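Local coordinates for protein RhCC (Rhodococcus jostii, PDB 4U5R) that probably acts as a cofactor-independent oxygenase of the tautomerase superfamily and can bind magnesium, at residues E22-T25 / S26-D30; N33-R36 / F37-V40; L112-Q116 / G117-P121; E128-W131 / A132-N135. The protein carries 1 engineered substitution. All coordinates share one frame; numbering follows the deposited sequence.

Contact 1 (E22-T25 / S26-D30); sequences EAIT and SIYVD
Ala23 and Ser26, Ile24 and Tyr28, and Thr25 and Val29 meet one turn apart on helix 14-32, the helix of the beta-alpha-beta unit that joins strands 2-8 and 40-46 in this tautomerase-type fold. Backbone bonds hold the turns together. Ser26 N reaches Glu22 O at 2.9 Å, and Val29 N reaches Thr25 O almost straight, with 172° at the hydrogen; the bond from Ile27 N to Ala23 O is weak.

One side chain joins this network. The hydroxyl of Ser26 lies between its own backbone N and carbonyl carbon (chi1 78°), which turns OG back to Ala23 O in a short bond of 2.5 Å. A small polar residue suits this partly exposed side, where OG also has a weak hydrogen bond to Lys89 NZ of helix 76-90.

The apolar contacts are looser. Thr25 CG2 passes Val29 CG2 at 4.0 Å; Thr25 also touches Val39, and Val29 packs on Arg36. On the buried side Ile24 packs on Trp3 and Ile5 of strand 2-8, while the phenol of Tyr28 bonds to His68 NE2 and Trp3 NE1. On the outer half of that ring, Ile24 CG2 approaches Tyr28 CE2 to 4.2 Å.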
ATOM      1  N   GLU B  22      -1.745 -18.246  10.815  1.00 14.06           N
ATOM      2  CA  GLU B  22      -0.825 -18.940  11.706  1.00 14.63           C
ATOM      3  C   GLU B  22       0.454 -19.359  10.959  1.00 13.84           C
ATOM      4  O   GLU B  22       1.573 -19.200  11.468  1.00 15.48           O
ATOM      5  CB  GLU B  22      -1.520 -20.157  12.333  1.00 18.68           C
ATOM      6  CG  GLU B  22      -0.593 -21.070  13.087  1.00 18.99           C
ATOM      7  CD  GLU B  22       0.035 -20.396  14.286  1.00 25.59           C
ATOM      8  OE1 GLU B  22      -0.559 -19.424  14.802  1.00 23.16           O
ATOM      9  OE2 GLU B  22       1.122 -20.845  14.713  1.00 27.77           O
ATOM     10  N   ALA B  23       0.293 -19.873   9.743  1.00 12.61           N
ATOM     11  CA  ALA B  23       1.449 -20.287   8.957  1.00 11.09           C
ATOM     12  C   ALA B  23       2.341 -19.107   8.598  1.00 15.94           C
ATOM     13  O   ALA B  23       3.572 -19.197   8.657  1.00 15.71           O
ATOM     14  CB  ALA B  23       0.997 -21.012   7.694  1.00 12.46           C
ATOM     15  N   ILE B  24       1.708 -18.000   8.223  1.00 14.52           N
ATOM     16  CA  ILE B  24       2.421 -16.774   7.893  1.00 13.60           C
ATOM     17  C   ILE B  24       3.154 -16.238   9.129  1.00 11.09           C
ATOM     18  O   ILE B  24       4.338 -15.913   9.056  1.00 13.36           O
ATOM     19  CB  ILE B  24       1.452 -15.719   7.334  1.00 12.77           C
ATOM     20  CG1 ILE B  24       0.978 -16.150   5.945  1.00 12.45           C
ATOM     21  CG2 ILE B  24       2.117 -14.350   7.287  1.00 14.66           C
ATOM     22  CD1 ILE B  24      -0.238 -15.403   5.462  1.00 12.52           C
ATOM     23  N   THR B  25       2.458 -16.214  10.266  1.00 13.25           N
ATOM     24  CA  THR B  25       3.071 -15.827  11.536  1.00 17.58           C
ATOM     25  C   THR B  25       4.280 -16.702  11.861  1.00 13.74           C
ATOM     26  O   THR B  25       5.313 -16.201  12.315  1.00 13.94           O
ATOM     27  CB  THR B  25       2.048 -15.921  12.681  1.00 13.18           C
ATOM     28  OG1 THR B  25       0.971 -15.017  12.419  1.00 13.33           O
ATOM     29  CG2 THR B  25       2.684 -15.572  14.039  1.00 13.08           C
ATOM     30  N   SER B  26       4.163 -18.008  11.615  1.00 15.26           N
ATOM     31  CA  SER B  26       5.275 -18.919  11.922  1.00 14.41           C
ATOM     32  C   SER B  26       6.582 -18.575  11.167  1.00 13.95           C
ATOM     33  O   SER B  26       7.675 -18.790  11.692  1.00 17.26           O
ATOM     34  CB  SER B  26       4.865 -20.367  11.638  1.00 19.69           C
ATOM     35  OG  SER B  26       4.914 -20.659  10.251  1.00 19.91           O
ATOM     36  N   ILE B  27       6.479 -18.025   9.955  1.00 15.26           N
ATOM     37  CA  ILE B  27       7.661 -17.521   9.249  1.00 14.43           C
ATOM     38  C   ILE B  27       8.514 -16.604  10.127  1.00 16.31           C
ATOM     39  O   ILE B  27       9.729 -16.785  10.249  1.00 21.31           O
ATOM     40  CB  ILE B  27       7.291 -16.732   7.969  1.00 14.95           C
ATOM     41  CG1 ILE B  27       6.538 -17.617   6.972  1.00 18.66           C
ATOM     42  CG2 ILE B  27       8.546 -16.180   7.312  1.00 16.17           C
ATOM     43  CD1 ILE B  27       6.080 -16.878   5.711  1.00 18.51           C
ATOM     44  N   TYR B  28       7.873 -15.619  10.743  1.00 15.27           N
ATOM     45  CA  TYR B  28       8.618 -14.589  11.457  1.00 14.98           C
ATOM     46  C   TYR B  28       9.019 -15.024  12.856  1.00 15.34           C
ATOM     47  O   TYR B  28      10.070 -14.611  13.348  1.00 17.82           O
ATOM     48  CB  TYR B  28       7.808 -13.299  11.518  1.00 15.38           C
ATOM     49  CG  TYR B  28       7.431 -12.819  10.143  1.00 11.23           C
ATOM     50  CD1 TYR B  28       8.328 -12.079   9.376  1.00 15.61           C
ATOM     51  CD2 TYR B  28       6.185 -13.120   9.599  1.00 14.73           C
ATOM     52  CE1 TYR B  28       7.993 -11.646   8.101  1.00 13.23           C
ATOM     53  CE2 TYR B  28       5.841 -12.693   8.325  1.00 15.13           C
ATOM     54  CZ  TYR B  28       6.743 -11.954   7.588  1.00 14.75           C
ATOM     55  OH  TYR B  28       6.389 -11.523   6.329  1.00 14.10           O
ATOM     56  N   VAL B  29       8.187 -15.850  13.487  1.00 16.94           N
ATOM     57  CA  VAL B  29       8.548 -16.480  14.758  1.00 17.83           C
ATOM     58  C   VAL B  29       9.746 -17.405  14.568  1.00 20.84           C
ATOM     59  O   VAL B  29      10.731 -17.320  15.304  1.00 21.27           O
ATOM     60  CB  VAL B  29       7.389 -17.301  15.360  1.00 13.91           C
ATOM     61  CG1 VAL B  29       7.877 -18.049  16.605  1.00 16.93           C
ATOM     62  CG2 VAL B  29       6.219 -16.416  15.715  1.00 16.39           C
ATOM     63  N   ASP B  30       9.668 -18.277  13.567  1.00 22.47           N
ATOM     64  CA  ASP B  30      10.697 -19.295  13.371  1.00 20.57           C
ATOM     65  C   ASP B  30      12.025 -18.718  12.901  1.00 22.25           C
ATOM     66  O   ASP B  30      13.087 -19.161  13.342  1.00 32.94           O
ATOM     67  CB  ASP B  30      10.223 -20.363  12.376  1.00 22.85           C
ATOM     68  CG  ASP B  30       9.105 -21.216  12.930  1.00 24.10           C
ATOM     69  OD1 ASP B  30       8.870 -21.139  14.154  1.00 24.60           O
ATOM     70  OD2 ASP B  30       8.476 -21.978  12.156  1.00 21.73           O
TER

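Contact 2 (N33-R36 / F37-V40); sequences NLPR and FYVV
Tyr38 folds back over Leu34 and Pro35, and its side chain meets one or other of them along its whole length. At the root, CB lies 3.4 Å from Pro35 O. Because CG stands beside the backbone N (chi1 -77°), the ring swings back along the chain toward the proline. Its CD2 comes within 3.5 Å of Leu34 CG, the two side chains crossing at about a right angle. Farther out, CE2 rests against Pro35 CD at 3.6 Å. The pyrrolidine covers one face of the ring: Pro35 CG sits over its centre, 3.8 Å from the centroid and 13° off the normal, a CH-pi contact for which the rigid, compact proline ring is well suited. The tip, OH, continues past Pro35 toward Pro120 and Trp131, and Trp113 meets the ring edge-to-face.

This compact packing is built on a 3-10 turn in the connection between helix 14-32 and strand 40-46, the return leg of a beta-alpha-beta crossover. Tyr38 N bonds to Pro35 O at 3.1 Å and Val39 N to Arg36 O at 3.0 Å, the i to i+3 pattern that defines such a turn. Pro35 can take its place here at no cost in hydrogen bonds, since it needs only to offer its carbonyl. Its CB meets a second aromatic residue, Phe37, at CE2 (3.6 Å), and Phe37 in turn packs on Val53 of the second subunit. The Arg36 chain points away from these rings, and its NH1 is shared between Glu22 OE1 in a salt bridge and Gly54 O of the second subunit.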
ATOM      1  N   ASN B  33      12.400 -14.811  15.534  1.00 27.74           N
ATOM      2  CA  ASN B  33      11.695 -14.707  16.824  1.00 22.29           C
ATOM      3  C   ASN B  33      11.023 -13.357  17.035  1.00 24.68           C
ATOM      4  O   ASN B  33      11.203 -12.688  18.051  1.00 24.61           O
ATOM      5  CB  ASN B  33      12.633 -15.010  18.000  1.00 26.52           C
ATOM      6  CG  ASN B  33      11.880 -15.153  19.326  1.00 43.70           C
ATOM      7  OD1 ASN B  33      10.852 -15.831  19.401  1.00 42.82           O
ATOM      8  ND2 ASN B  33      12.394 -14.517  20.374  1.00 40.46           N
ATOM      9  N   LEU B  34      10.253 -12.956  16.040  1.00 22.18           N
ATOM     10  CA  LEU B  34       9.431 -11.773  16.147  1.00 17.16           C
ATOM     11  C   LEU B  34       8.270 -12.069  17.088  1.00 15.92           C
ATOM     12  O   LEU B  34       7.750 -13.189  17.108  1.00 15.98           O
ATOM     13  CB  LEU B  34       8.910 -11.372  14.765  1.00 21.37           C
ATOM     14  CG  LEU B  34       9.110  -9.949  14.266  1.00 25.88           C
ATOM     15  CD1 LEU B  34      10.554  -9.557  14.444  1.00 19.87           C
ATOM     16  CD2 LEU B  34       8.700  -9.851  12.800  1.00 26.09           C
ATOM     17  N   PRO B  35       7.853 -11.065  17.865  1.00 12.99           N
ATOM     18  CA  PRO B  35       6.607 -11.195  18.624  1.00 12.34           C
ATOM     19  C   PRO B  35       5.474 -11.560  17.671  1.00 13.82           C
ATOM     20  O   PRO B  35       5.390 -10.971  16.583  1.00 14.75           O
ATOM     21  CB  PRO B  35       6.406  -9.805  19.233  1.00 15.42           C
ATOM     22  CG  PRO B  35       7.788  -9.205  19.260  1.00 13.29           C
ATOM     23  CD  PRO B  35       8.515  -9.762  18.075  1.00 12.59           C
ATOM     24  N   ARG B  36       4.653 -12.531  18.046  1.00 15.34           N
ATOM     25  CA  ARG B  36       3.630 -13.024  17.138  1.00 14.14           C
ATOM     26  C   ARG B  36       2.702 -11.901  16.710  1.00 13.83           C
ATOM     27  O   ARG B  36       2.320 -11.823  15.534  1.00 15.34           O
ATOM     28  CB  ARG B  36       2.835 -14.157  17.784  1.00 16.33           C
ATOM     29  CG  ARG B  36       3.654 -15.384  18.114  1.00 20.99           C
ATOM     30  CD  ARG B  36       2.790 -16.385  18.850  1.00 22.46           C
ATOM     31  NE  ARG B  36       1.631 -16.704  18.030  1.00 24.83           N
ATOM     32  CZ  ARG B  36       1.628 -17.656  17.106  1.00 26.36           C
ATOM     33  NH1 ARG B  36       0.540 -17.874  16.383  1.00 22.08           N
ATOM     34  NH2 ARG B  36       2.718 -18.390  16.910  1.00 27.68           N
ATOM     35  N   PHE B  37       2.367 -11.004  17.636  1.00 14.52           N
ATOM     36  CA  PHE B  37       1.372  -9.981  17.339  1.00 15.19           C
ATOM     37  C   PHE B  37       1.854  -8.904  16.350  1.00 12.54           C
ATOM     38  O   PHE B  37       1.025  -8.130  15.877  1.00 15.05           O
ATOM     39  CB  PHE B  37       0.869  -9.301  18.624  1.00 14.52           C
ATOM     40  CG  PHE B  37       1.897  -8.449  19.309  1.00 13.56           C
ATOM     41  CD1 PHE B  37       2.036  -7.105  18.995  1.00 17.42           C
ATOM     42  CD2 PHE B  37       2.690  -8.989  20.301  1.00 14.11           C
ATOM     43  CE1 PHE B  37       2.983  -6.331  19.640  1.00 17.63           C
ATOM     44  CE2 PHE B  37       3.636  -8.213  20.952  1.00 15.17           C
ATOM     45  CZ  PHE B  37       3.773  -6.881  20.620  1.00 15.40           C
ATOM     46  N   TYR B  38       3.162  -8.848  16.056  1.00 11.95           N
ATOM     47  CA  TYR B  38       3.675  -8.015  14.951  1.00 12.34           C
ATOM     48  C   TYR B  38       3.071  -8.425  13.610  1.00 12.37           C
ATOM     49  O   TYR B  38       2.931  -7.590  12.710  1.00 11.00           O
ATOM     50  CB  TYR B  38       5.204  -8.092  14.808  1.00 13.47           C
ATOM     51  CG  TYR B  38       6.032  -7.299  15.794  1.00 13.02           C
ATOM     52  CD1 TYR B  38       5.451  -6.664  16.878  1.00 14.03           C
ATOM     53  CD2 TYR B  38       7.404  -7.196  15.626  1.00 12.89           C
ATOM     54  CE1 TYR B  38       6.223  -5.955  17.783  1.00 12.00           C
ATOM     55  CE2 TYR B  38       8.182  -6.481  16.515  1.00 13.43           C
ATOM     56  CZ  TYR B  38       7.585  -5.870  17.589  1.00 13.05           C
ATOM     57  OH  TYR B  38       8.363  -5.178  18.481  1.00 12.77           O
ATOM     58  N   VAL B  39       2.729  -9.705  13.469  1.00 12.48           N
ATOM     59  CA  VAL B  39       2.266 -10.224  12.180  1.00 11.71           C
ATOM     60  C   VAL B  39       0.759 -10.010  11.999  1.00  9.92           C
ATOM     61  O   VAL B  39      -0.068 -10.678  12.625  1.00 14.15           O
ATOM     62  CB  VAL B  39       2.606 -11.726  12.030  1.00 10.54           C
ATOM     63  CG1 VAL B  39       2.402 -12.175  10.594  1.00 11.99           C
ATOM     64  CG2 VAL B  39       4.045 -11.986  12.435  1.00 17.76           C
ATOM     65  N   VAL B  40       0.430  -9.079  11.111  1.00  9.87           N
ATOM     66  CA  VAL B  40      -0.957  -8.719  10.831  1.00  9.28           C
ATOM     67  C   VAL B  40      -1.310  -9.197   9.420  1.00 11.03           C
ATOM     68  O   VAL B  40      -0.584  -8.926   8.448  1.00 11.74           O
ATOM     69  CB  VAL B  40      -1.179  -7.194  10.964  1.00 12.00           C
ATOM     70  CG1 VAL B  40      -2.575  -6.806  10.507  1.00 11.32           C
ATOM     71  CG2 VAL B  40      -0.916  -6.731  12.406  1.00 12.25           C
TER

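Contact 3 (L112-Q116 / G117-P121); sequences LWRTQ and GLVPP
Trp113 carries its CG opposite the backbone N (chi1 167°), a setting that sends the indole along the chain to meet Pro120, while Arg114 bends sharply at chi2 (-73°) and lays its guanidinium beside Val119. The first pairing is a close CH-pi contact: Pro120 CG stands 3.4 Å from the centroid of the six-membered indole ring, only 4° off its normal, and Pro120 CB touches Trp113 CZ3 at 3.5 Å. A broad aromatic face accepts the compact, puckered proline ring, and the electron-rich indole is a good acceptor for C-H groups. In the second pairing Val119 CG2 lies over one face of the guanidinium, 3.5 Å from Arg114 NE. This leaves the plane of the group for polar partners, and NH1 uses it to bond back to Trp113 O at 3.0 Å.

The backbone between these pairs makes a tight type I' beta turn from Thr115 to Leu118, the reversal of a very short two-residue hairpin. Thr115 and Leu118 form its single antiparallel hydrogen-bonded pair, with Leu118 N to Thr115 O at 2.9 Å and Thr115 N to Leu118 O at 3.1 Å. Gln116 and Gly117 occupy the corners with positive phi, a conformation that glycine adopts readily. Strand 113-115 also pairs antiparallel with a strand of the second subunit, so the sheet continues across the interface. There Trp113 NE1 bonds to Glu102 OE2 of that subunit, and the amide of Gln116 bonds to Asp100 OD1 and Trp101 N of the same neighbour.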
ATOM      1  N   LEU B 112       9.096   4.702  11.479  1.00 13.38           N
ATOM      2  CA  LEU B 112       7.808   5.360  11.232  1.00 11.22           C
ATOM      3  C   LEU B 112       6.673   4.392  11.529  1.00 13.46           C
ATOM      4  O   LEU B 112       5.775   4.200  10.724  1.00 10.69           O
ATOM      5  CB  LEU B 112       7.713   5.883   9.794  1.00 14.85           C
ATOM      6  CG  LEU B 112       8.687   7.004   9.428  1.00 12.79           C
ATOM      7  CD1 LEU B 112       8.464   7.455   7.994  1.00 14.76           C
ATOM      8  CD2 LEU B 112       8.499   8.170  10.386  1.00 15.00           C
ATOM      9  N   TRP B 113       6.713   3.821  12.725  1.00 10.78           N
ATOM     10  CA  TRP B 113       5.912   2.659  13.061  1.00 11.40           C
ATOM     11  C   TRP B 113       5.662   2.646  14.558  1.00 10.78           C
ATOM     12  O   TRP B 113       6.593   2.757  15.337  1.00 12.06           O
ATOM     13  CB  TRP B 113       6.645   1.394  12.597  1.00 11.03           C
ATOM     14  CG  TRP B 113       6.102   0.099  13.124  1.00 12.07           C
ATOM     15  CD1 TRP B 113       4.785  -0.274  13.227  1.00 13.84           C
ATOM     16  CD2 TRP B 113       6.868  -1.004  13.623  1.00 12.15           C
ATOM     17  NE1 TRP B 113       4.695  -1.544  13.743  1.00 12.90           N
ATOM     18  CE2 TRP B 113       5.959  -2.011  13.997  1.00 12.85           C
ATOM     19  CE3 TRP B 113       8.239  -1.235  13.782  1.00 13.04           C
ATOM     20  CZ2 TRP B 113       6.373  -3.231  14.537  1.00 15.99           C
ATOM     21  CZ3 TRP B 113       8.649  -2.444  14.316  1.00 13.09           C
ATOM     22  CH2 TRP B 113       7.719  -3.429  14.683  1.00 13.73           C
ATOM     23  N   ARG B 114       4.405   2.531  14.966  1.00 10.81           N
ATOM     24  CA  ARG B 114       4.087   2.408  16.376  1.00 10.99           C
ATOM     25  C   ARG B 114       3.072   1.292  16.519  1.00  9.98           C
ATOM     26  O   ARG B 114       2.228   1.095  15.641  1.00 10.95           O
ATOM     27  CB  ARG B 114       3.520   3.720  16.949  1.00 11.80           C
ATOM     28  CG  ARG B 114       4.425   4.946  16.796  1.00 11.30           C
ATOM     29  CD  ARG B 114       5.600   4.850  17.764  1.00 13.45           C
ATOM     30  NE  ARG B 114       6.431   6.049  17.771  1.00 13.71           N
ATOM     31  CZ  ARG B 114       7.531   6.214  17.039  1.00 15.36           C
ATOM     32  NH1 ARG B 114       7.949   5.262  16.200  1.00 13.82           N
ATOM     33  NH2 ARG B 114       8.214   7.351  17.136  1.00 13.98           N
ATOM     34  N   THR B 115       3.132   0.561  17.620  1.00 10.42           N
ATOM     35  CA  THR B 115       2.076  -0.396  17.908  1.00 10.15           C
ATOM     36  C   THR B 115       1.543  -0.136  19.320  1.00 12.32           C
ATOM     37  O   THR B 115       2.313   0.025  20.260  1.00 12.05           O
ATOM     38  CB  THR B 115       2.555  -1.849  17.734  1.00 14.59           C
ATOM     39  OG1 THR B 115       1.427  -2.738  17.863  1.00 13.96           O
ATOM     40  CG2 THR B 115       3.671  -2.200  18.732  1.00 14.12           C
ATOM     41  N   GLN B 116       0.219  -0.063  19.443  1.00 10.22           N
ATOM     42  CA  GLN B 116      -0.463   0.404  20.663  1.00 11.30           C
ATOM     43  C   GLN B 116       0.115   1.736  21.175  1.00 13.01           C
ATOM     44  O   GLN B 116       0.182   1.980  22.390  1.00 13.14           O
ATOM     45  CB  GLN B 116      -0.395  -0.663  21.763  1.00 11.97           C
ATOM     46  CG  GLN B 116      -1.650  -0.773  22.631  1.00 12.26           C
ATOM     47  CD  GLN B 116      -2.801  -1.527  21.976  1.00 12.53           C
ATOM     48  OE1 GLN B 116      -2.780  -1.837  20.785  1.00 12.35           O
ATOM     49  NE2 GLN B 116      -3.807  -1.843  22.769  1.00 13.06           N
ATOM     50  N   GLY B 117       0.519   2.587  20.237  1.00 11.46           N
ATOM     51  CA  GLY B 117       1.103   3.885  20.533  1.00 10.99           C
ATOM     52  C   GLY B 117       2.545   3.842  21.013  1.00 11.51           C
ATOM     53  O   GLY B 117       3.101   4.884  21.353  1.00 13.22           O
ATOM     54  N   LEU B 118       3.146   2.651  21.045  1.00 13.37           N
ATOM     55  CA  LEU B 118       4.494   2.473  21.592  1.00 12.88           C
ATOM     56  C   LEU B 118       5.545   2.341  20.500  1.00 12.54           C
ATOM     57  O   LEU B 118       5.272   1.796  19.431  1.00 12.04           O
ATOM     58  CB  LEU B 118       4.552   1.231  22.495  1.00 12.85           C
ATOM     59  CG  LEU B 118       3.606   1.165  23.697  1.00 14.53           C
ATOM     60  CD1 LEU B 118       3.679  -0.192  24.386  1.00 17.06           C
ATOM     61  CD2 LEU B 118       3.934   2.297  24.674  1.00 16.93           C
ATOM     62  N   VAL B 119       6.752   2.814  20.797  1.00 13.76           N
ATOM     63  CA  VAL B 119       7.912   2.560  19.951  1.00 11.88           C
ATOM     64  C   VAL B 119       8.313   1.101  20.108  1.00 10.24           C
ATOM     65  O   VAL B 119       8.652   0.674  21.208  1.00 12.36           O
ATOM     66  CB  VAL B 119       9.105   3.463  20.340  1.00 12.28           C
ATOM     67  CG1 VAL B 119      10.362   3.097  19.540  1.00 13.85           C
ATOM     68  CG2 VAL B 119       8.750   4.935  20.176  1.00 12.88           C
ATOM     69  N   PRO B 120       8.261   0.323  19.017  1.00 11.80           N
ATOM     70  CA  PRO B 120       8.755  -1.051  19.147  1.00 13.39           C
ATOM     71  C   PRO B 120      10.238  -1.092  19.526  1.00 16.29           C
ATOM     72  O   PRO B 120      11.002  -0.219  19.123  1.00 15.91           O
ATOM     73  CB  PRO B 120       8.506  -1.640  17.751  1.00 15.74           C
ATOM     74  CG  PRO B 120       7.350  -0.825  17.224  1.00 16.41           C
ATOM     75  CD  PRO B 120       7.645   0.560  17.696  1.00 12.79           C
ATOM     76  N   PRO B 121      10.634  -2.088  20.326  1.00 12.32           N
ATOM     77  CA  PRO B 121      12.021  -2.129  20.818  1.00 12.85           C
ATOM     78  C   PRO B 121      13.018  -2.532  19.733  1.00 17.23           C
ATOM     79  O   PRO B 121      12.610  -2.996  18.676  1.00 15.45           O
ATOM     80  CB  PRO B 121      11.963  -3.180  21.932  1.00 16.30           C
ATOM     81  CG  PRO B 121      10.775  -4.009  21.609  1.00 15.44           C
ATOM     82  CD  PRO B 121       9.779  -3.077  20.993  1.00 12.83           C
TER

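Contact 4 (E128-W131 / A132-N135); sequences EKLW and AKEN
Glu134 N donates to Leu130 O at 2.9 Å, with 163° at the hydrogen, in the last turn of helix 126-134. Two similar alpha-helical bonds precede it, from Lys133 N to Lys129 O and from Ala132 N to Glu128 O at 3.0 Å. The regular pattern ends there: Asn135 N still approaches Trp131 O, but the bond is weak, and Asn135 leaves the helix with positive phi, a conformation asparagine tolerates better than most residues.

The helix has two different faces. Inward, Trp131 packs on Pro121 and Pro137, and its NE1 donates to Ile138 O, so that the one polar atom of a large buried ring is satisfied. Glu128, also buried, has OE1 bound by Arg71 in a salt bridge and by the backbone N of Glu124. Outward lie long charged chains. Lys133 starts with CG opposite its backbone N (chi1 -173°) and then bends twice near its end, bringing CE across Leu130 CD1 at 3.8 Å and the ammonium to its neighbour in sequence. Glu134 bends too, packing its CG on Leu130 O at 3.3 Å; its OE1 forms a salt bridge with Arg136, and its OE2 lies 3.0 Å from Lys133 NZ in a salt bridge whose hydrogen bond is weak.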
ATOM      1  N   GLU B 128      12.535  -6.680  23.114  1.00 14.04           N
ATOM      2  CA  GLU B 128      11.836  -7.338  22.014  1.00 15.02           C
ATOM      3  C   GLU B 128      11.511  -8.771  22.396  1.00 15.79           C
ATOM      4  O   GLU B 128      10.406  -9.248  22.136  1.00 14.17           O
ATOM      5  CB  GLU B 128      12.644  -7.315  20.715  1.00 15.48           C
ATOM      6  CG  GLU B 128      11.879  -7.960  19.553  1.00 15.96           C
ATOM      7  CD  GLU B 128      12.667  -7.992  18.268  1.00 15.51           C
ATOM      8  OE1 GLU B 128      13.658  -8.749  18.193  1.00 22.08           O
ATOM      9  OE2 GLU B 128      12.285  -7.261  17.335  1.00 17.18           O
ATOM     10  N   LYS B 129      12.474  -9.445  23.019  1.00 17.63           N
ATOM     11  CA  LYS B 129      12.245 -10.800  23.500  1.00 14.99           C
ATOM     12  C   LYS B 129      11.143 -10.870  24.553  1.00 15.69           C
ATOM     13  O   LYS B 129      10.403 -11.842  24.612  1.00 15.59           O
ATOM     14  CB  LYS B 129      13.534 -11.392  24.075  1.00 18.42           C
ATOM     15  CG  LYS B 129      14.640 -11.611  23.057  1.00 19.60           C
ATOM     16  CD  LYS B 129      15.848 -12.272  23.723  1.00 28.68           C
ATOM     17  CE  LYS B 129      16.950 -12.614  22.724  1.00 26.07           C
ATOM     18  NZ  LYS B 129      17.621 -11.400  22.182  1.00 26.94           N
ATOM     19  N   LEU B 130      11.049  -9.840  25.390  1.00 15.48           N
ATOM     20  CA  LEU B 130      10.002  -9.753  26.406  1.00 15.39           C
ATOM     21  C   LEU B 130       8.619  -9.574  25.789  1.00 15.21           C
ATOM     22  O   LEU B 130       7.645 -10.223  26.178  1.00 13.91           O
ATOM     23  CB  LEU B 130      10.297  -8.586  27.353  1.00 16.74           C
ATOM     24  CG  LEU B 130       9.465  -8.489  28.629  1.00 17.94           C
ATOM     25  CD1 LEU B 130       9.705  -9.711  29.507  1.00 21.41           C
ATOM     26  CD2 LEU B 130       9.807  -7.210  29.391  1.00 21.08           C
ATOM     27  N   TRP B 131       8.548  -8.671  24.823  1.00 14.17           N
ATOM     28  CA  TRP B 131       7.336  -8.498  24.041  1.00 13.56           C
ATOM     29  C   TRP B 131       6.900  -9.804  23.382  1.00 13.89           C
ATOM     30  O   TRP B 131       5.709 -10.105  23.339  1.00 12.15           O
ATOM     31  CB  TRP B 131       7.546  -7.420  22.979  1.00 12.86           C
ATOM     32  CG  TRP B 131       7.395  -6.014  23.462  1.00 15.05           C
ATOM     33  CD1 TRP B 131       7.627  -5.534  24.725  1.00 13.89           C
ATOM     34  CD2 TRP B 131       6.972  -4.898  22.680  1.00 13.14           C
ATOM     35  NE1 TRP B 131       7.374  -4.179  24.771  1.00 12.51           N
ATOM     36  CE2 TRP B 131       6.968  -3.766  23.529  1.00 12.32           C
ATOM     37  CE3 TRP B 131       6.597  -4.741  21.340  1.00 14.72           C
ATOM     38  CZ2 TRP B 131       6.603  -2.502  23.083  1.00 11.66           C
ATOM     39  CZ3 TRP B 131       6.250  -3.486  20.895  1.00 12.32           C
ATOM     40  CH2 TRP B 131       6.245  -2.379  21.766  1.00 10.75           C
ATOM     41  N   ALA B 132       7.858 -10.581  22.883  1.00 14.67           N
ATOM     42  CA  ALA B 132       7.541 -11.857  22.230  1.00 14.82           C
ATOM     43  C   ALA B 132       7.000 -12.875  23.245  1.00 14.68           C
ATOM     44  O   ALA B 132       5.963 -13.508  23.013  1.00 15.21           O
ATOM     45  CB  ALA B 132       8.762 -12.410  21.508  1.00 15.90           C
ATOM     46  N   LYS B 133       7.677 -12.987  24.386  1.00 18.32           N
ATOM     47  CA  LYS B 133       7.291 -13.932  25.429  1.00 19.15           C
ATOM     48  C   LYS B 133       5.895 -13.628  25.983  1.00 18.46           C
ATOM     49  O   LYS B 133       5.078 -14.532  26.203  1.00 22.76           O
ATOM     50  CB  LYS B 133       8.334 -13.909  26.556  1.00 18.83           C
ATOM     51  CG  LYS B 133       8.148 -14.970  27.627  1.00 30.40           C
ATOM     52  CD  LYS B 133       9.198 -14.840  28.723  1.00 30.92           C
ATOM     53  CE  LYS B 133       9.096 -13.490  29.423  1.00 30.61           C
ATOM     54  NZ  LYS B 133       7.750 -13.273  30.039  1.00 32.80           N
ATOM     55  N   GLU B 134       5.624 -12.351  26.208  1.00 15.22           N
ATOM     56  CA  GLU B 134       4.337 -11.925  26.733  1.00 16.31           C
ATOM     57  C   GLU B 134       3.273 -11.890  25.652  1.00 17.20           C
ATOM     58  O   GLU B 134       2.075 -11.968  25.934  1.00 19.58           O
ATOM     59  CB  GLU B 134       4.461 -10.542  27.371  1.00 18.95           C
ATOM     60  CG  GLU B 134       5.344 -10.525  28.591  1.00 21.91           C
ATOM     61  CD  GLU B 134       4.673 -11.177  29.784  1.00 33.23           C
ATOM     62  OE1 GLU B 134       3.429 -11.319  29.766  1.00 26.64           O
ATOM     63  OE2 GLU B 134       5.390 -11.550  30.734  1.00 32.30           O
ATOM     64  N   ASN B 135       3.743 -11.773  24.413  1.00 18.49           N
ATOM     65  CA  ASN B 135       2.908 -11.573  23.226  1.00 18.83           C
ATOM     66  C   ASN B 135       1.972 -10.373  23.341  1.00 16.30           C
ATOM     67  O   ASN B 135       0.811 -10.433  22.937  1.00 17.44           O
ATOM     68  CB  ASN B 135       2.103 -12.830  22.905  1.00 21.51           C
ATOM     69  CG  ASN B 135       1.667 -12.875  21.456  1.00 20.23           C
ATOM     70  OD1 ASN B 135       2.234 -12.181  20.604  1.00 20.48           O
ATOM     71  ND2 ASN B 135       0.654 -13.679  21.166  1.00 21.53           N
TER

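How the contacts relate
From the N terminus the four contacts follow in series; each is local, so none encloses or crosses another. Contact 1 lies on helix 14-32, and contact 2 turns the chain from that helix toward strand 40-46; the two meet again where Val29 CG2 packs on Arg36 CG at 3.7 Å. Much later, contact 3 reverses the chain after strand 113-115, and contact 4 ends the following helix, 126-134. Contact 2 is the meeting point, touching all three others, whereas contact 1 touches neither 3 nor 4. Trp131 of contact 4 packs on Phe37 and Thr115, tying the late hairpin and helix to the beta-alpha-beta unit. Contacts 1, 2 and 3 also face the second subunit.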